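Local coordinates for protein aminopeptidase YwaD (PDB 6HC6) that removes N-terminal amino acids, among them arginine, lysine and leucine, from peptides as a secreted, monomeric two-zinc aminopeptidase of the M28 family, at residues I109-E121 against T186-G200. Numbering follows the deposited sequence.
Sequences ILLQAASGSAPTE and TPNLSGNKVGIPVVG
Ala114 CB sits among Pro187, Leu189 and Val198, 3.7 Å from Leu189 CD1, where strand 107-113 of the PA-domain sheet leaves its antiparallel partner 198-201. On the sheet face that carries Ala113, Leu111 CD1 lies 3.9 Å from Val199 CG1, and Leu219 of strand 214-222 covers both residues. The backbones join through the hydrogen-bonded pair Gln112-Gly200, then through Ala114 N to Val198 O. Beyond, the type II turn 114-117 brings the chain alongside loop 186-197, where Gly116 O accepts from Val194 N. Ser117 OG, turned between its own N and carbonyl carbon (chi1 65°), reaches back to Ala114 O at 2.7 Å; Ser117 N binds the same oxygen, so two donors grip it. With an alanine in place of Ser117, Ala114 O is likely to keep just the backbone donor, Val198 N to lose its weak bond, and the bridging water to lose one anchor. That water links Ser117 OG, Ala118 O and Val198 N. At the edge toward the catalytic domain, Thr186 lies about 7 Å, side chain to side chain, from the zinc-binding His401. Here Gln112, bent at chi2 (-92°), takes a weak hydrogen bond on OE1 from Thr186 OG1, 3.0 Å away.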
# COMPACT_ATOMS: atom_id res chain seq x y z
N ILE A 109 -19.79 5.69 -17.26
CA ILE A 109 -18.39 5.27 -17.25
C ILE A 109 -17.92 5.16 -15.82
O ILE A 109 -17.96 6.14 -15.07
CB ILE A 109 -17.51 6.26 -18.04
CG1 ILE A 109 -18.04 6.41 -19.46
CG2 ILE A 109 -16.04 5.80 -18.03
CD1 ILE A 109 -17.36 7.49 -20.24
N LEU A 110 -17.46 3.97 -15.44
CA LEU A 110 -16.89 3.76 -14.12
C LEU A 110 -15.59 4.55 -13.97
O LEU A 110 -14.78 4.61 -14.90
CB LEU A 110 -16.61 2.28 -13.90
CG LEU A 110 -17.84 1.38 -13.87
CD1 LEU A 110 -17.43 -0.03 -13.47
CD2 LEU A 110 -18.85 1.95 -12.90
N LEU A 111 -15.38 5.13 -12.79
CA LEU A 111 -14.23 5.98 -12.57
C LEU A 111 -13.63 5.70 -11.21
O LEU A 111 -14.27 5.15 -10.31
CB LEU A 111 -14.59 7.47 -12.70
CG LEU A 111 -15.49 8.09 -11.62
CD1 LEU A 111 -14.69 8.59 -10.41
CD2 LEU A 111 -16.28 9.25 -12.20
N GLN A 112 -12.38 6.12 -11.05
CA GLN A 112 -11.74 6.21 -9.74
C GLN A 112 -11.18 7.62 -9.62
O GLN A 112 -10.40 8.04 -10.48
CB GLN A 112 -10.64 5.17 -9.57
CG GLN A 112 -11.15 3.84 -9.07
CD GLN A 112 -11.10 3.76 -7.56
OE1 GLN A 112 -10.04 3.51 -6.99
NE2 GLN A 112 -12.23 4.02 -6.91
N ALA A 113 -11.59 8.33 -8.58
CA ALA A 113 -11.19 9.72 -8.41
C ALA A 113 -9.86 9.78 -7.68
O ALA A 113 -9.58 8.96 -6.80
CB ALA A 113 -12.26 10.49 -7.65
N ALA A 114 -9.05 10.76 -8.05
CA ALA A 114 -7.73 10.90 -7.45
C ALA A 114 -7.85 11.59 -6.10
O ALA A 114 -8.44 12.66 -5.98
CB ALA A 114 -6.81 11.70 -8.37
N SER A 115 -7.29 10.95 -5.07
CA SER A 115 -7.19 11.61 -3.78
C SER A 115 -6.45 12.93 -3.93
O SER A 115 -5.45 13.03 -4.64
CB SER A 115 -6.47 10.69 -2.79
OG SER A 115 -6.37 11.28 -1.51
N GLY A 116 -6.98 13.97 -3.28
CA GLY A 116 -6.39 15.29 -3.38
C GLY A 116 -6.87 16.14 -4.53
O GLY A 116 -6.33 17.23 -4.75
N SER A 117 -7.86 15.68 -5.30
CA SER A 117 -8.43 16.50 -6.35
C SER A 117 -9.78 17.04 -5.89
O SER A 117 -10.26 16.73 -4.80
CB SER A 117 -8.54 15.72 -7.67
OG SER A 117 -9.44 14.63 -7.57
N ALA A 118 -10.41 17.88 -6.75
CA ALA A 118 -11.61 18.60 -6.33
C ALA A 118 -12.88 17.82 -6.66
O ALA A 118 -12.94 17.10 -7.66
CB ALA A 118 -11.66 19.97 -7.00
N PRO A 119 -13.90 17.95 -5.82
CA PRO A 119 -15.22 17.41 -6.15
C PRO A 119 -15.93 18.37 -7.10
O PRO A 119 -15.38 19.38 -7.52
CB PRO A 119 -15.92 17.36 -4.79
CG PRO A 119 -15.34 18.53 -4.05
CD PRO A 119 -13.88 18.60 -4.49
N THR A 120 -17.17 18.04 -7.42
CA THR A 120 -18.03 18.89 -8.22
C THR A 120 -19.19 19.40 -7.37
O THR A 120 -19.41 18.95 -6.24
CB THR A 120 -18.60 18.16 -9.44
OG1 THR A 120 -19.49 17.12 -9.01
CG2 THR A 120 -17.48 17.55 -10.29
N GLU A 121 -19.94 20.33 -7.94
CA GLU A 121 -21.22 20.66 -7.34
C GLU A 121 -22.17 19.48 -7.53
O GLU A 121 -21.98 18.64 -8.41
CB GLU A 121 -21.78 21.94 -7.95
CG GLU A 121 -20.76 23.06 -8.01
CD GLU A 121 -21.33 24.38 -7.55
OE1 GLU A 121 -21.17 24.70 -6.35
OE2 GLU A 121 -21.92 25.09 -8.38
N THR A 186 -6.63 4.24 -10.92
CA THR A 186 -6.58 5.37 -10.01
C THR A 186 -5.50 6.35 -10.47
O THR A 186 -4.34 5.95 -10.60
CB THR A 186 -6.29 4.90 -8.59
OG1 THR A 186 -7.28 3.94 -8.19
CG2 THR A 186 -6.31 6.07 -7.63
N PRO A 187 -5.84 7.60 -10.77
CA PRO A 187 -4.80 8.57 -11.22
C PRO A 187 -4.10 9.25 -10.04
O PRO A 187 -4.27 10.46 -9.79
CB PRO A 187 -5.61 9.55 -12.07
CG PRO A 187 -6.97 9.55 -11.44
CD PRO A 187 -7.20 8.15 -10.90
N ASN A 188 -3.29 8.46 -9.33
CA ASN A 188 -2.59 8.91 -8.12
C ASN A 188 -1.75 10.16 -8.38
O ASN A 188 -0.90 10.18 -9.27
CB ASN A 188 -1.70 7.77 -7.61
CG ASN A 188 -1.06 8.04 -6.25
OD1 ASN A 188 -0.73 9.18 -5.91
ND2 ASN A 188 -0.86 6.98 -5.48
N LEU A 189 -1.97 11.19 -7.56
CA LEU A 189 -1.35 12.50 -7.77
C LEU A 189 -0.06 12.70 -6.96
O LEU A 189 0.37 13.84 -6.79
CB LEU A 189 -2.36 13.60 -7.44
CG LEU A 189 -3.56 13.63 -8.39
CD1 LEU A 189 -4.62 14.60 -7.91
CD2 LEU A 189 -3.11 14.01 -9.80
N SER A 190 0.57 11.61 -6.50
CA SER A 190 1.86 11.70 -5.80
C SER A 190 1.78 12.62 -4.59
O SER A 190 2.73 13.34 -4.27
CB SER A 190 2.99 12.15 -6.74
OG SER A 190 3.12 11.32 -7.88
N GLY A 191 0.63 12.62 -3.92
CA GLY A 191 0.44 13.43 -2.74
C GLY A 191 0.21 14.91 -2.99
O GLY A 191 0.09 15.67 -2.02
N ASN A 192 0.16 15.34 -4.25
CA ASN A 192 -0.09 16.74 -4.53
C ASN A 192 -1.58 17.03 -4.52
O ASN A 192 -2.43 16.14 -4.64
CB ASN A 192 0.51 17.13 -5.88
CG ASN A 192 2.02 17.00 -5.91
OD1 ASN A 192 2.55 16.01 -6.42
ND2 ASN A 192 2.71 17.99 -5.38
N LYS A 193 -1.91 18.31 -4.37
CA LYS A 193 -3.29 18.76 -4.46
C LYS A 193 -3.50 19.41 -5.82
O LYS A 193 -2.65 20.14 -6.31
CB LYS A 193 -3.62 19.74 -3.33
CG LYS A 193 -3.46 19.13 -1.95
CD LYS A 193 -4.79 18.82 -1.30
CE LYS A 193 -4.79 19.27 0.16
NZ LYS A 193 -6.16 19.46 0.71
N VAL A 194 -4.63 19.08 -6.44
CA VAL A 194 -5.05 19.69 -7.70
C VAL A 194 -6.41 20.33 -7.46
O VAL A 194 -7.25 19.78 -6.75
CB VAL A 194 -5.10 18.65 -8.84
CG1 VAL A 194 -5.59 19.27 -10.12
CG2 VAL A 194 -3.72 18.05 -9.05
N GLY A 195 -6.61 21.52 -8.04
CA GLY A 195 -7.79 22.32 -7.80
C GLY A 195 -8.98 22.01 -8.66
O GLY A 195 -10.03 22.66 -8.52
N ILE A 196 -8.87 21.05 -9.56
CA ILE A 196 -9.99 20.62 -10.40
C ILE A 196 -10.17 19.12 -10.18
O ILE A 196 -9.28 18.45 -9.64
CB ILE A 196 -9.76 20.98 -11.89
CG1 ILE A 196 -8.44 20.40 -12.40
CG2 ILE A 196 -9.77 22.48 -12.07
CD1 ILE A 196 -8.22 20.65 -13.89
N PRO A 197 -11.32 18.57 -10.56
CA PRO A 197 -11.50 17.12 -10.46
C PRO A 197 -10.52 16.38 -11.36
O PRO A 197 -10.19 16.84 -12.45
CB PRO A 197 -12.94 16.90 -10.93
CG PRO A 197 -13.62 18.23 -10.75
CD PRO A 197 -12.56 19.26 -10.97
N VAL A 198 -10.02 15.24 -10.86
CA VAL A 198 -9.15 14.34 -11.61
C VAL A 198 -9.67 12.92 -11.42
O VAL A 198 -9.74 12.44 -10.28
CB VAL A 198 -7.69 14.43 -11.15
CG1 VAL A 198 -6.82 13.52 -12.00
CG2 VAL A 198 -7.16 15.89 -11.17
N VAL A 199 -10.03 12.25 -12.51
CA VAL A 199 -10.55 10.89 -12.43
C VAL A 199 -9.84 10.01 -13.45
O VAL A 199 -9.34 10.48 -14.47
CB VAL A 199 -12.08 10.81 -12.63
CG1 VAL A 199 -12.82 11.74 -11.66
CG2 VAL A 199 -12.47 11.07 -14.09
N GLY A 200 -9.79 8.72 -13.15
CA GLY A 200 -9.22 7.74 -14.06
C GLY A 200 -10.30 6.78 -14.52
O GLY A 200 -11.20 6.44 -13.75
O HOH W 1 -3.92 11.11 -5.57
O HOH W 2 -2.84 13.75 -3.60
O HOH W 3 -11.76 14.67 -8.41